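Local atomic coordinates of unsaturated chondroitin disaccharide hydrolase (Streptococcus agalactiae, PDB entry 3ANK), a protein that hydrolyses unsaturated disaccharides from chondroitin, hyaluronan and heparin, releasing the unsaturated uronic acid, with a preference for sulfated substrates. Residues M64-W69 with L99-R104; W69-W74 with G117-P122; D241-A246 with Y290-F295; G300-T305 with H361-W366. The protein carries 1 engineered substitution. All blocks are in the same frame, centred on the assembly; numbering follows the deposited sequence.

In the fold
Contact 2 is the most buried of the four, all eight of its touching residues being buried; contacts 1 and 4 are partly buried, and contact 3 is largely buried but reaches the surface at E242 and I294. Contacts 1 and 2 share W69 but differ in chemistry: polar bonds from an asparagine and an arginine in contact 1, aromatic and aliphatic packing in contact 2. Contact 3 joins two loops, contact 4 a loop and a short strand, largely through backbone and carboxylate bonds; they meet at W291 with Q301. Contacts 1, 2 and 3 touch the unsaturated uronate; contact 4 supplies S365 to the sulfate of the second sugar, which E68 and W69 also touch.

Contact 1: residues M64-W69 with L99-R104; sequences MDNTEW and LSFLNR. With GCD (4-deoxy-alpha-L-threo-hex-4-enopyranuronic acid), chain B.
N66 brings the loop 64-69 closest to the helical segment 99-104 at S100, their CA atoms 7.3 Å apart, and it does so as the centre of an inverse gamma turn. CG of N66 stands anti to the backbone N (chi1 -161°), which sends its amide to the helix, where three side chains receive it. ND2 donates to S100 OG at 2.9 Å, almost straight at 174°, with the hydroxyl in the amide plane. The same ND2 lies over the centre of the F101 ring, 3.5 Å above it, and amide and ring planes are nearly perpendicular. OD1 takes a 2.6 Å bond from R104 NH1; the donor sits above the carbonyl plane, although OD1 lies in the guanidinium plane. The extended R104 chain runs along the turn, and its NH2 donates to E68 O at 2.9 Å, with T67 CA against one guanidinium face. R104 also bonds I109 O and A110 O, so several carbonyls fix its rotation. At the far end of the loop, W69 lays its indole face on the uronate ring, CH2 being 3.5 Å from GCD C4. The contact thus ties the loop between strand 63-64 and helix 71-85 to helix 88-106; N71 of helix 71-85 packs on N66, F101 and R104, and residues of helix 116-131, among them L119 and Y120, also touch F101 or R104.

Contact 2: residues W69-W74 with G117-P122; sequences WTNGFW and GFLYTP. With GCD (4-deoxy-alpha-L-threo-hex-4-enopyranuronic acid), chain B.
F118 and F73 both hold CG anti to their carbonyl carbon (chi1 -73° and -66°), and these torsions let the two rings meet although the F73 CB points away from helix 116-131. F73 CZ comes within 3.4 Å of F118 CD2, the two rings meeting obliquely with centroids 5.6 Å apart. W69 meets F118 differently: its six-membered ring turns an edge toward the F118 face in an offset edge-to-face pair, centroids 5.7 Å apart and planes at 67°. T70 CG2 covers the indole face opposite the sugar. The backbones are closest at G72, whose CA makes a 3.5 Å CA-H...O contact with L119 O, while P122 CB rests 3.5 Å from G72 O. L119 CD2 packs against W69 O at 3.6 Å. A water donates to W69 O at 2.8 Å, and more weakly to F118 O, and accepts a weak bond from G72 N, bridging backbone atoms of both segments. F118 CE1 is 3.4 Å from O3 of the uronate. The W69, F73 and F118 cluster is therefore both helix packing and pocket wall, next to the nucleophile D115, in the alpha6/alpha6-barrel of this glycosyl hydrolase 88 family enzyme.

Contact 3: residues D241-A246 with Y290-F295; sequences DESSWA and YWDLIF. With GCD (4-deoxy-alpha-L-threo-hex-4-enopyranuronic acid), chain B.
A single beta bridge between W245 and D292, CA atoms 4.6 Å apart, joins two irregular loops where W245, of the glycan pocket, takes the N-cap position of a helix. Two backbone bonds frame the bridge: L293 N donates to S244 O at 2.9 Å and 174°, and A246 N to W291 O at 3.0 Å. The D292 carboxylate supplies the other two bonds across the contact. With CG anti to the backbone N (chi1 -168°), it is carried across to S243 and S244. OD1 accepts a short 2.5 Å bond from S243 OG on the syn side, somewhat out of the carboxylate plane, and another from Y239 N. OD2 takes S244 N at 3.0 Å, also syn and somewhat out of plane, and, through its anti lone pair, I294 N, which closes an Asx turn over the type I turn 292-295. Four donors around this group are consistent with an ionised aspartate. Apolar atoms fill the flanks: I294 CG2 is 3.6 Å from S243 CB, and A246 CB packs on L293 CD2. CB of W245 points away from 290-295, though CD1 still lies 3.9 Å from W291 O; the ring edge meets the uronate carboxylate, CH2 lying 3.4 Å from GCD O6B. Helix 246-263 starts at A246; L293 rests on Y278 and F279 of helix 266-281, and W291 backbone-bonds P302 in the loop before helix 305-319.

Contact 4: residues G300-T305 with H361-W366; sequences GQPRDT and HGVYSW. With NG6 (2-acetamido-2-deoxy-6-O-sulfo-beta-D-galactopyranose), chain C.
Hydrogen bonds between the two segments centre on D304 and T305, which meet the H361-V363 stretch where the CA atoms of D304 and G362 are 3.9 Å apart. T305 N donates to H361 O at 3.1 Å and 170°. D304, with CG anti to its backbone N (chi1 -178°), offers OD2 to V363 N in a weak 3.2 Å bond; the same oxygen also bonds S306 OG. Its OD1 forms a salt bridge with R247, whose other guanidinium nitrogen binds the uronate and Y364 O, so D304 is a second-shell residue that positions a substrate-binding arginine. Apolar packing is carried by V363: CG1 lies 3.8 Å from P302 CB, while its 3.0 Å approach to R303 O is doubtful, since chi1 (-18°) is away from any staggered position. Ligand contacts come from the corner residue Y364 and from S365 just after it. S365 OG donates to sulfate oxygen O1S of NG6 at 2.8 Å and also bonds S368 OG, while Y364 OH lies 3.1 Å from NG6 C5. D304 is the N-cap of helix 305-319, its side chain capping a backbone N; T305 packs on helix 329-347, and strand 362-363 runs alongside this helix start.

Contact 1: residues M64-W69 with L99-R104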
# COMPACT_ATOMS: atom_id res chain seq x y z
N MET A 64 18.39 -2.95 -9.50
CA MET A 64 17.86 -3.94 -10.43
C MET A 64 17.14 -3.29 -11.59
O MET A 64 16.89 -2.07 -11.60
CB MET A 64 16.91 -4.89 -9.70
CG MET A 64 15.58 -4.22 -9.32
SD MET A 64 14.28 -5.36 -8.80
CE MET A 64 14.10 -6.36 -10.27
N ASP A 65 16.78 -4.10 -12.58
CA ASP A 65 16.05 -3.62 -13.74
C ASP A 65 14.54 -3.69 -13.50
O ASP A 65 14.10 -4.00 -12.41
CB ASP A 65 16.42 -4.44 -14.98
CG ASP A 65 16.10 -5.91 -14.82
OD1 ASP A 65 16.26 -6.66 -15.81
OD2 ASP A 65 15.68 -6.32 -13.71
N ASN A 66 13.76 -3.40 -14.53
CA ASN A 66 12.32 -3.29 -14.38
C ASN A 66 11.57 -4.61 -14.56
O ASN A 66 10.82 -4.78 -15.51
CB ASN A 66 11.77 -2.21 -15.33
CG ASN A 66 10.39 -1.72 -14.93
OD1 ASN A 66 9.75 -2.32 -14.06
ND2 ASN A 66 9.93 -0.64 -15.55
N THR A 67 11.75 -5.52 -13.61
CA THR A 67 11.24 -6.87 -13.74
C THR A 67 10.63 -7.47 -12.46
O THR A 67 10.37 -8.67 -12.40
CB THR A 67 12.35 -7.83 -14.23
OG1 THR A 67 13.39 -7.89 -13.25
CG2 THR A 67 12.94 -7.34 -15.54
N GLU A 68 10.39 -6.64 -11.44
CA GLU A 68 9.77 -7.12 -10.19
C GLU A 68 8.33 -6.61 -10.07
O GLU A 68 7.85 -5.94 -10.97
CB GLU A 68 10.59 -6.70 -8.97
CG GLU A 68 11.49 -7.80 -8.42
CD GLU A 68 10.70 -8.92 -7.75
OE1 GLU A 68 9.46 -8.91 -7.80
OE2 GLU A 68 11.33 -9.82 -7.16
N TRP A 69 7.65 -6.93 -8.98
CA TRP A 69 6.29 -6.42 -8.77
C TRP A 69 6.33 -5.05 -8.08
O TRP A 69 5.30 -4.40 -7.90
CB TRP A 69 5.44 -7.41 -7.94
CG TRP A 69 5.83 -7.53 -6.49
CD1 TRP A 69 6.81 -8.32 -5.97
CD2 TRP A 69 5.24 -6.83 -5.37
NE1 TRP A 69 6.87 -8.17 -4.61
CE2 TRP A 69 5.92 -7.26 -4.21
CE3 TRP A 69 4.21 -5.89 -5.24
CZ2 TRP A 69 5.61 -6.78 -2.94
CZ3 TRP A 69 3.90 -5.42 -3.98
CH2 TRP A 69 4.60 -5.86 -2.84
N LEU A 99 8.53 5.53 -19.21
CA LEU A 99 8.85 5.02 -20.55
C LEU A 99 9.29 3.58 -20.47
O LEU A 99 8.98 2.78 -21.35
CB LEU A 99 9.92 5.88 -21.24
CG LEU A 99 9.45 7.30 -21.56
CD1 LEU A 99 10.54 8.09 -22.28
CD2 LEU A 99 8.16 7.28 -22.37
N SER A 100 9.99 3.24 -19.40
CA SER A 100 10.40 1.88 -19.15
C SER A 100 9.19 0.99 -18.87
O SER A 100 9.16 -0.18 -19.26
CB SER A 100 11.37 1.82 -17.98
OG SER A 100 11.63 0.48 -17.60
N PHE A 101 8.20 1.54 -18.18
CA PHE A 101 7.00 0.75 -17.89
C PHE A 101 6.19 0.49 -19.15
O PHE A 101 5.60 -0.59 -19.31
CB PHE A 101 6.14 1.41 -16.81
CG PHE A 101 6.63 1.16 -15.41
CD1 PHE A 101 7.24 2.17 -14.68
CD2 PHE A 101 6.49 -0.09 -14.82
CE1 PHE A 101 7.68 1.94 -13.39
CE2 PHE A 101 6.94 -0.33 -13.54
CZ PHE A 101 7.54 0.69 -12.83
N LEU A 102 6.14 1.47 -20.05
CA LEU A 102 5.42 1.31 -21.32
C LEU A 102 6.10 0.23 -22.18
O LEU A 102 5.43 -0.62 -22.77
CB LEU A 102 5.31 2.64 -22.07
CG LEU A 102 4.68 2.66 -23.48
CD1 LEU A 102 3.26 2.10 -23.47
CD2 LEU A 102 4.71 4.07 -24.06
N ASN A 103 7.44 0.27 -22.24
CA ASN A 103 8.22 -0.78 -22.90
C ASN A 103 7.96 -2.15 -22.29
O ASN A 103 7.83 -3.16 -22.99
CB ASN A 103 9.72 -0.46 -22.85
CG ASN A 103 10.58 -1.58 -23.40
OD1 ASN A 103 11.24 -2.31 -22.65
ND2 ASN A 103 10.57 -1.75 -24.71
N ARG A 104 7.89 -2.19 -20.96
CA ARG A 104 7.64 -3.42 -20.24
C ARG A 104 6.27 -4.04 -20.54
O ARG A 104 6.14 -5.26 -20.62
CB ARG A 104 7.79 -3.22 -18.73
CG ARG A 104 7.50 -4.47 -17.92
CD ARG A 104 7.89 -4.28 -16.47
NE ARG A 104 7.63 -5.48 -15.69
CZ ARG A 104 7.93 -5.62 -14.40
NH1 ARG A 104 8.52 -4.62 -13.74
NH2 ARG A 104 7.65 -6.75 -13.78
C1 GCD B . 3.54 -10.30 -3.89
C2 GCD B . 2.12 -10.04 -4.37
C3 GCD B . 1.79 -8.57 -4.19
C4 GCD B . 2.01 -8.26 -2.71
C5 GCD B . 2.93 -8.99 -1.97
C6 GCD B . 3.09 -8.68 -0.50
O2 GCD B . 2.03 -10.39 -5.75
O3 GCD B . 0.42 -8.33 -4.51
O5 GCD B . 3.72 -9.97 -2.51
O6A GCD B . 3.94 -9.32 0.14
O6B GCD B . 2.38 -7.77 -0.01

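Contact 2: residues W69-W74 with G117-P122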
# COMPACT_ATOMS: atom_id res chain seq x y z
N TRP A 69 7.65 -6.93 -8.98
CA TRP A 69 6.29 -6.42 -8.77
C TRP A 69 6.33 -5.05 -8.08
O TRP A 69 5.30 -4.40 -7.90
CB TRP A 69 5.44 -7.41 -7.94
CG TRP A 69 5.83 -7.53 -6.49
CD1 TRP A 69 6.81 -8.32 -5.97
CD2 TRP A 69 5.24 -6.83 -5.37
NE1 TRP A 69 6.87 -8.17 -4.61
CE2 TRP A 69 5.92 -7.26 -4.21
CE3 TRP A 69 4.21 -5.89 -5.24
CZ2 TRP A 69 5.61 -6.78 -2.94
CZ3 TRP A 69 3.90 -5.42 -3.98
CH2 TRP A 69 4.60 -5.86 -2.84
N THR A 70 7.53 -4.62 -7.73
CA THR A 70 7.69 -3.49 -6.82
C THR A 70 8.25 -2.24 -7.47
O THR A 70 8.33 -1.18 -6.84
CB THR A 70 8.62 -3.87 -5.67
OG1 THR A 70 9.81 -4.44 -6.22
CG2 THR A 70 7.97 -4.89 -4.75
N ASN A 71 8.62 -2.33 -8.75
CA ASN A 71 9.31 -1.23 -9.40
C ASN A 71 8.55 0.09 -9.35
O ASN A 71 9.16 1.16 -9.23
CB ASN A 71 9.68 -1.61 -10.84
CG ASN A 71 10.61 -2.79 -10.88
OD1 ASN A 71 11.84 -2.63 -10.96
ND2 ASN A 71 10.06 -3.98 -10.74
N GLY A 72 7.22 0.01 -9.44
CA GLY A 72 6.37 1.21 -9.45
C GLY A 72 6.43 2.04 -8.18
O GLY A 72 6.21 3.25 -8.22
N PHE A 73 6.69 1.39 -7.06
CA PHE A 73 6.77 2.08 -5.78
C PHE A 73 7.95 3.05 -5.74
O PHE A 73 7.90 4.08 -5.08
CB PHE A 73 6.87 1.07 -4.62
CG PHE A 73 5.63 0.24 -4.44
CD1 PHE A 73 4.41 0.84 -4.11
CD2 PHE A 73 5.67 -1.13 -4.60
CE1 PHE A 73 3.25 0.06 -3.95
CE2 PHE A 73 4.52 -1.91 -4.44
CZ PHE A 73 3.32 -1.31 -4.10
N TRP A 74 9.02 2.72 -6.47
CA TRP A 74 10.17 3.64 -6.57
C TRP A 74 9.76 4.89 -7.34
O TRP A 74 9.94 6.02 -6.88
CB TRP A 74 11.39 2.96 -7.22
CG TRP A 74 12.40 3.93 -7.77
CD1 TRP A 74 12.64 4.19 -9.09
CD2 TRP A 74 13.28 4.79 -7.02
NE1 TRP A 74 13.62 5.15 -9.21
CE2 TRP A 74 14.03 5.53 -7.96
CE3 TRP A 74 13.51 4.99 -5.66
CZ2 TRP A 74 14.99 6.46 -7.57
CZ3 TRP A 74 14.46 5.92 -5.27
CH2 TRP A 74 15.19 6.65 -6.23
N GLY A 117 -1.60 -3.36 -10.96
CA GLY A 117 -1.98 -2.13 -10.29
C GLY A 117 -0.81 -1.54 -9.52
O GLY A 117 -0.51 -0.37 -9.66
N PHE A 118 -0.16 -2.37 -8.72
CA PHE A 118 1.00 -1.91 -7.95
C PHE A 118 2.09 -1.36 -8.87
O PHE A 118 2.74 -0.36 -8.54
CB PHE A 118 1.57 -3.04 -7.09
CG PHE A 118 0.72 -3.39 -5.91
CD1 PHE A 118 0.37 -4.70 -5.66
CD2 PHE A 118 0.28 -2.39 -5.04
CE1 PHE A 118 -0.42 -5.03 -4.56
CE2 PHE A 118 -0.50 -2.71 -3.95
CZ PHE A 118 -0.85 -4.03 -3.70
N LEU A 119 2.27 -1.99 -10.02
CA LEU A 119 3.31 -1.56 -10.97
C LEU A 119 2.98 -0.25 -11.70
O LEU A 119 3.83 0.66 -11.76
CB LEU A 119 3.61 -2.67 -12.00
CG LEU A 119 4.48 -3.82 -11.48
CD1 LEU A 119 4.43 -5.01 -12.44
CD2 LEU A 119 5.93 -3.36 -11.28
N TYR A 120 1.76 -0.14 -12.22
CA TYR A 120 1.40 0.93 -13.15
C TYR A 120 0.73 2.14 -12.53
O TYR A 120 0.79 3.24 -13.08
CB TYR A 120 0.60 0.36 -14.35
CG TYR A 120 1.56 -0.36 -15.28
CD1 TYR A 120 2.11 0.30 -16.36
CD2 TYR A 120 1.99 -1.65 -14.99
CE1 TYR A 120 3.04 -0.34 -17.18
CE2 TYR A 120 2.92 -2.29 -15.80
CZ TYR A 120 3.44 -1.63 -16.89
OH TYR A 120 4.38 -2.25 -17.69
N THR A 121 0.11 1.96 -11.37
CA THR A 121 -0.62 3.06 -10.75
C THR A 121 0.30 4.14 -10.19
O THR A 121 0.16 5.30 -10.51
CB THR A 121 -1.59 2.57 -9.67
OG1 THR A 121 -2.53 1.66 -10.25
CG2 THR A 121 -2.33 3.75 -9.05
N PRO A 122 1.26 3.75 -9.34
CA PRO A 122 2.13 4.76 -8.73
C PRO A 122 3.15 5.34 -9.71
O PRO A 122 3.83 6.30 -9.38
CB PRO A 122 2.85 4.00 -7.61
CG PRO A 122 2.31 2.58 -7.63
CD PRO A 122 1.59 2.38 -8.91
C1 GCD B . 3.54 -10.30 -3.89
C2 GCD B . 2.12 -10.04 -4.37
C3 GCD B . 1.79 -8.57 -4.19
C4 GCD B . 2.01 -8.26 -2.71
C5 GCD B . 2.93 -8.99 -1.97
C6 GCD B . 3.09 -8.68 -0.50
O2 GCD B . 2.03 -10.39 -5.75
O3 GCD B . 0.42 -8.33 -4.51
O5 GCD B . 3.72 -9.97 -2.51
O6A GCD B . 3.94 -9.32 0.14
O6B GCD B . 2.38 -7.77 -0.01
O HOH W 1 5.30 -1.65 -8.04

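Contact 3: residues D241-A246 with Y290-F295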
# COMPACT_ATOMS: atom_id res chain seq x y z
N ASP A 241 -2.22 -20.54 9.14
CA ASP A 241 -3.64 -20.51 8.79
C ASP A 241 -4.49 -19.89 9.88
O ASP A 241 -5.62 -19.49 9.63
CB ASP A 241 -4.15 -21.93 8.51
CG ASP A 241 -3.69 -22.47 7.18
OD1 ASP A 241 -3.38 -21.67 6.27
OD2 ASP A 241 -3.65 -23.72 7.02
N GLU A 242 -3.98 -19.83 11.11
CA GLU A 242 -4.78 -19.30 12.20
C GLU A 242 -4.36 -17.87 12.61
O GLU A 242 -4.93 -17.31 13.54
CB GLU A 242 -4.73 -20.24 13.41
CG GLU A 242 -5.31 -21.64 13.15
CD GLU A 242 -4.46 -22.45 12.21
OE1 GLU A 242 -5.03 -23.15 11.34
OE2 GLU A 242 -3.21 -22.40 12.34
N SER A 243 -3.37 -17.30 11.92
CA SER A 243 -2.84 -16.00 12.32
C SER A 243 -3.39 -14.88 11.41
O SER A 243 -4.34 -15.11 10.65
CB SER A 243 -1.30 -16.01 12.31
OG SER A 243 -0.78 -15.94 10.99
N SER A 244 -2.81 -13.69 11.50
CA SER A 244 -3.28 -12.54 10.71
C SER A 244 -2.11 -11.72 10.18
O SER A 244 -1.59 -10.86 10.88
CB SER A 244 -4.14 -11.61 11.57
OG SER A 244 -5.29 -12.27 12.05
N TRP A 245 -1.72 -12.01 8.95
CA TRP A 245 -0.66 -11.28 8.28
C TRP A 245 -0.94 -9.77 8.38
O TRP A 245 -2.01 -9.31 7.98
CB TRP A 245 -0.64 -11.73 6.82
CG TRP A 245 0.42 -11.13 5.97
CD1 TRP A 245 1.70 -10.83 6.32
CD2 TRP A 245 0.31 -10.82 4.58
NE1 TRP A 245 2.39 -10.33 5.25
CE2 TRP A 245 1.55 -10.31 4.16
CE3 TRP A 245 -0.73 -10.92 3.65
CZ2 TRP A 245 1.77 -9.89 2.85
CZ3 TRP A 245 -0.51 -10.50 2.37
CH2 TRP A 245 0.74 -9.99 1.97
N ALA A 246 0.01 -9.01 8.92
CA ALA A 246 -0.25 -7.59 9.16
C ALA A 246 -0.44 -6.78 7.87
O ALA A 246 -1.37 -5.97 7.77
CB ALA A 246 0.84 -6.97 10.04
N TYR A 290 3.45 -5.55 14.56
CA TYR A 290 4.36 -6.66 14.31
C TYR A 290 4.01 -7.25 12.94
O TYR A 290 2.93 -7.00 12.42
CB TYR A 290 4.25 -7.71 15.43
CG TYR A 290 5.03 -7.32 16.67
CD1 TYR A 290 6.24 -7.94 16.98
CD2 TYR A 290 4.57 -6.32 17.52
CE1 TYR A 290 6.98 -7.56 18.11
CE2 TYR A 290 5.30 -5.95 18.66
CZ TYR A 290 6.51 -6.57 18.94
OH TYR A 290 7.23 -6.21 20.06
N TRP A 291 4.91 -8.03 12.35
CA TRP A 291 4.69 -8.51 10.98
C TRP A 291 3.43 -9.38 10.87
O TRP A 291 2.80 -9.45 9.81
CB TRP A 291 5.92 -9.26 10.45
CG TRP A 291 6.08 -10.64 11.03
CD1 TRP A 291 6.72 -10.98 12.19
CD2 TRP A 291 5.61 -11.87 10.46
NE1 TRP A 291 6.67 -12.34 12.38
CE2 TRP A 291 5.99 -12.91 11.33
CE3 TRP A 291 4.90 -12.18 9.29
CZ2 TRP A 291 5.69 -14.25 11.07
CZ3 TRP A 291 4.60 -13.51 9.04
CH2 TRP A 291 5.00 -14.53 9.92
N ASP A 292 3.07 -10.04 11.97
CA ASP A 292 1.81 -10.78 12.08
C ASP A 292 1.11 -10.30 13.34
O ASP A 292 1.73 -10.15 14.40
CB ASP A 292 2.04 -12.30 12.10
CG ASP A 292 0.74 -13.09 11.92
OD1 ASP A 292 0.61 -13.83 10.91
OD2 ASP A 292 -0.16 -12.98 12.77
N LEU A 293 -0.19 -10.05 13.23
CA LEU A 293 -0.94 -9.45 14.34
C LEU A 293 -1.14 -10.37 15.54
O LEU A 293 -1.62 -9.92 16.59
CB LEU A 293 -2.29 -8.89 13.86
CG LEU A 293 -2.19 -7.72 12.86
CD1 LEU A 293 -3.54 -7.33 12.31
CD2 LEU A 293 -1.51 -6.49 13.49
N ILE A 294 -0.77 -11.65 15.41
CA ILE A 294 -0.82 -12.52 16.58
C ILE A 294 0.33 -12.21 17.54
O ILE A 294 0.30 -12.65 18.69
CB ILE A 294 -0.82 -14.04 16.24
CG1 ILE A 294 0.48 -14.44 15.52
CG2 ILE A 294 -2.08 -14.41 15.45
CD1 ILE A 294 0.74 -15.95 15.54
N PHE A 295 1.32 -11.46 17.06
CA PHE A 295 2.44 -11.06 17.92
C PHE A 295 2.31 -9.63 18.46
O PHE A 295 1.83 -8.72 17.77
CB PHE A 295 3.78 -11.22 17.19
CG PHE A 295 4.02 -12.61 16.66
CD1 PHE A 295 4.02 -13.70 17.52
CD2 PHE A 295 4.26 -12.83 15.31
CE1 PHE A 295 4.25 -14.98 17.04
CE2 PHE A 295 4.49 -14.12 14.82
CZ PHE A 295 4.49 -15.19 15.69
C1 GCD B . 3.54 -10.30 -3.89
C2 GCD B . 2.12 -10.04 -4.37
C3 GCD B . 1.79 -8.57 -4.19
C4 GCD B . 2.01 -8.26 -2.71
C5 GCD B . 2.93 -8.99 -1.97
C6 GCD B . 3.09 -8.68 -0.50
O2 GCD B . 2.03 -10.39 -5.75
O3 GCD B . 0.42 -8.33 -4.51
O5 GCD B . 3.72 -9.97 -2.51
O6A GCD B . 3.94 -9.32 0.14
O6B GCD B . 2.38 -7.77 -0.01

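Contact 4: residues G300-T305 with H361-W366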
# COMPACT_ATOMS: atom_id res chain seq x y z
N GLY A 300 9.42 -10.88 20.60
CA GLY A 300 10.72 -10.85 19.96
C GLY A 300 10.61 -10.97 18.45
O GLY A 300 11.62 -11.06 17.75
N GLN A 301 9.39 -10.97 17.92
CA GLN A 301 9.22 -10.98 16.47
C GLN A 301 9.43 -9.59 15.85
O GLN A 301 9.16 -8.58 16.49
CB GLN A 301 7.84 -11.53 16.09
CG GLN A 301 7.69 -13.01 16.37
CD GLN A 301 8.44 -13.86 15.38
OE1 GLN A 301 8.33 -13.65 14.17
NE2 GLN A 301 9.20 -14.82 15.87
N PRO A 302 9.94 -9.54 14.62
CA PRO A 302 10.21 -8.29 13.92
C PRO A 302 8.92 -7.53 13.62
O PRO A 302 7.85 -8.14 13.51
CB PRO A 302 10.85 -8.75 12.59
CG PRO A 302 10.35 -10.15 12.40
CD PRO A 302 10.28 -10.72 13.79
N ARG A 303 9.01 -6.21 13.49
CA ARG A 303 7.87 -5.40 13.10
C ARG A 303 7.70 -5.49 11.59
O ARG A 303 8.60 -5.95 10.89
CB ARG A 303 8.10 -3.93 13.50
CG ARG A 303 8.55 -3.72 14.94
CD ARG A 303 7.61 -4.38 15.95
NE ARG A 303 7.93 -3.98 17.32
CZ ARG A 303 7.30 -3.02 17.98
NH1 ARG A 303 6.29 -2.36 17.42
NH2 ARG A 303 7.66 -2.72 19.22
N ASP A 304 6.53 -5.09 11.09
CA ASP A 304 6.40 -4.75 9.67
C ASP A 304 5.87 -3.32 9.53
O ASP A 304 4.66 -3.09 9.45
CB ASP A 304 5.48 -5.72 8.93
CG ASP A 304 5.40 -5.39 7.44
OD1 ASP A 304 4.44 -5.84 6.78
OD2 ASP A 304 6.28 -4.65 6.94
N THR A 305 6.78 -2.36 9.53
CA THR A 305 6.37 -0.95 9.45
C THR A 305 5.55 -0.69 8.19
O THR A 305 4.68 0.20 8.18
CB THR A 305 7.60 -0.05 9.43
OG1 THR A 305 8.52 -0.57 8.46
CG2 THR A 305 8.27 -0.05 10.81
N HIS A 361 12.77 -1.59 9.29
CA HIS A 361 12.05 -2.63 10.03
C HIS A 361 10.73 -3.08 9.41
O HIS A 361 9.69 -3.11 10.07
CB HIS A 361 11.85 -2.21 11.49
CG HIS A 361 13.10 -1.70 12.15
ND1 HIS A 361 14.18 -2.52 12.44
CD2 HIS A 361 13.46 -0.46 12.55
CE1 HIS A 361 15.14 -1.80 13.00
NE2 HIS A 361 14.72 -0.54 13.08
N GLY A 362 10.77 -3.46 8.15
CA GLY A 362 9.63 -4.14 7.54
C GLY A 362 9.96 -5.62 7.51
O GLY A 362 11.07 -6.02 7.86
N VAL A 363 8.98 -6.43 7.13
CA VAL A 363 9.30 -7.77 6.66
C VAL A 363 8.54 -8.10 5.38
O VAL A 363 7.31 -7.92 5.31
CB VAL A 363 9.16 -8.90 7.73
CG1 VAL A 363 9.15 -8.36 9.16
CG2 VAL A 363 7.99 -9.83 7.44
N TYR A 364 9.29 -8.54 4.38
CA TYR A 364 8.77 -8.94 3.08
C TYR A 364 8.12 -10.32 3.19
O TYR A 364 6.89 -10.44 3.24
CB TYR A 364 9.92 -8.95 2.06
CG TYR A 364 9.57 -9.25 0.62
CD1 TYR A 364 8.25 -9.20 0.16
CD2 TYR A 364 10.57 -9.54 -0.31
CE1 TYR A 364 7.94 -9.46 -1.16
CE2 TYR A 364 10.27 -9.80 -1.64
CZ TYR A 364 8.95 -9.77 -2.06
OH TYR A 364 8.64 -10.02 -3.38
N SER A 365 8.93 -11.36 3.24
CA SER A 365 8.42 -12.72 3.26
C SER A 365 9.06 -13.50 4.40
O SER A 365 10.18 -14.01 4.27
CB SER A 365 8.70 -13.40 1.92
OG SER A 365 7.95 -14.60 1.76
N TRP A 366 8.36 -13.58 5.53
CA TRP A 366 8.88 -14.27 6.71
C TRP A 366 9.24 -15.73 6.43
O TRP A 366 10.30 -16.21 6.82
CB TRP A 366 7.86 -14.20 7.86
CG TRP A 366 8.41 -14.60 9.21
CD1 TRP A 366 9.08 -13.80 10.09
CD2 TRP A 366 8.30 -15.89 9.83
NE1 TRP A 366 9.40 -14.51 11.23
CE2 TRP A 366 8.93 -15.80 11.09
CE3 TRP A 366 7.73 -17.11 9.45
CZ2 TRP A 366 9.01 -16.88 11.97
CZ3 TRP A 366 7.81 -18.19 10.33
CH2 TRP A 366 8.44 -18.06 11.57
C1 NG6 C . 6.52 -13.73 -5.54
C2 NG6 C . 5.13 -13.10 -5.39
C3 NG6 C . 5.12 -11.95 -4.38
C4 NG6 C . 5.91 -12.29 -3.11
C5 NG6 C . 7.27 -12.85 -3.49
C6 NG6 C . 8.04 -13.25 -2.25
C7 NG6 C . 5.48 -12.04 -7.57
C8 NG6 C . 6.95 -11.95 -7.11
N2 NG6 C . 4.65 -12.61 -6.70
O1 NG6 C . 6.41 -14.97 -6.25
O3 NG6 C . 3.77 -11.70 -4.01
O4 NG6 C . 5.20 -13.26 -2.34
O5 NG6 C . 7.10 -14.03 -4.27
O6 NG6 C . 9.29 -13.81 -2.63
O7 NG6 C . 5.14 -11.60 -8.67
S NG6 C . 9.96 -14.73 -1.75
O1S NG6 C . 8.96 -15.33 -0.79
O2S NG6 C . 11.02 -14.00 -0.95
O3S NG6 C . 10.58 -15.81 -2.57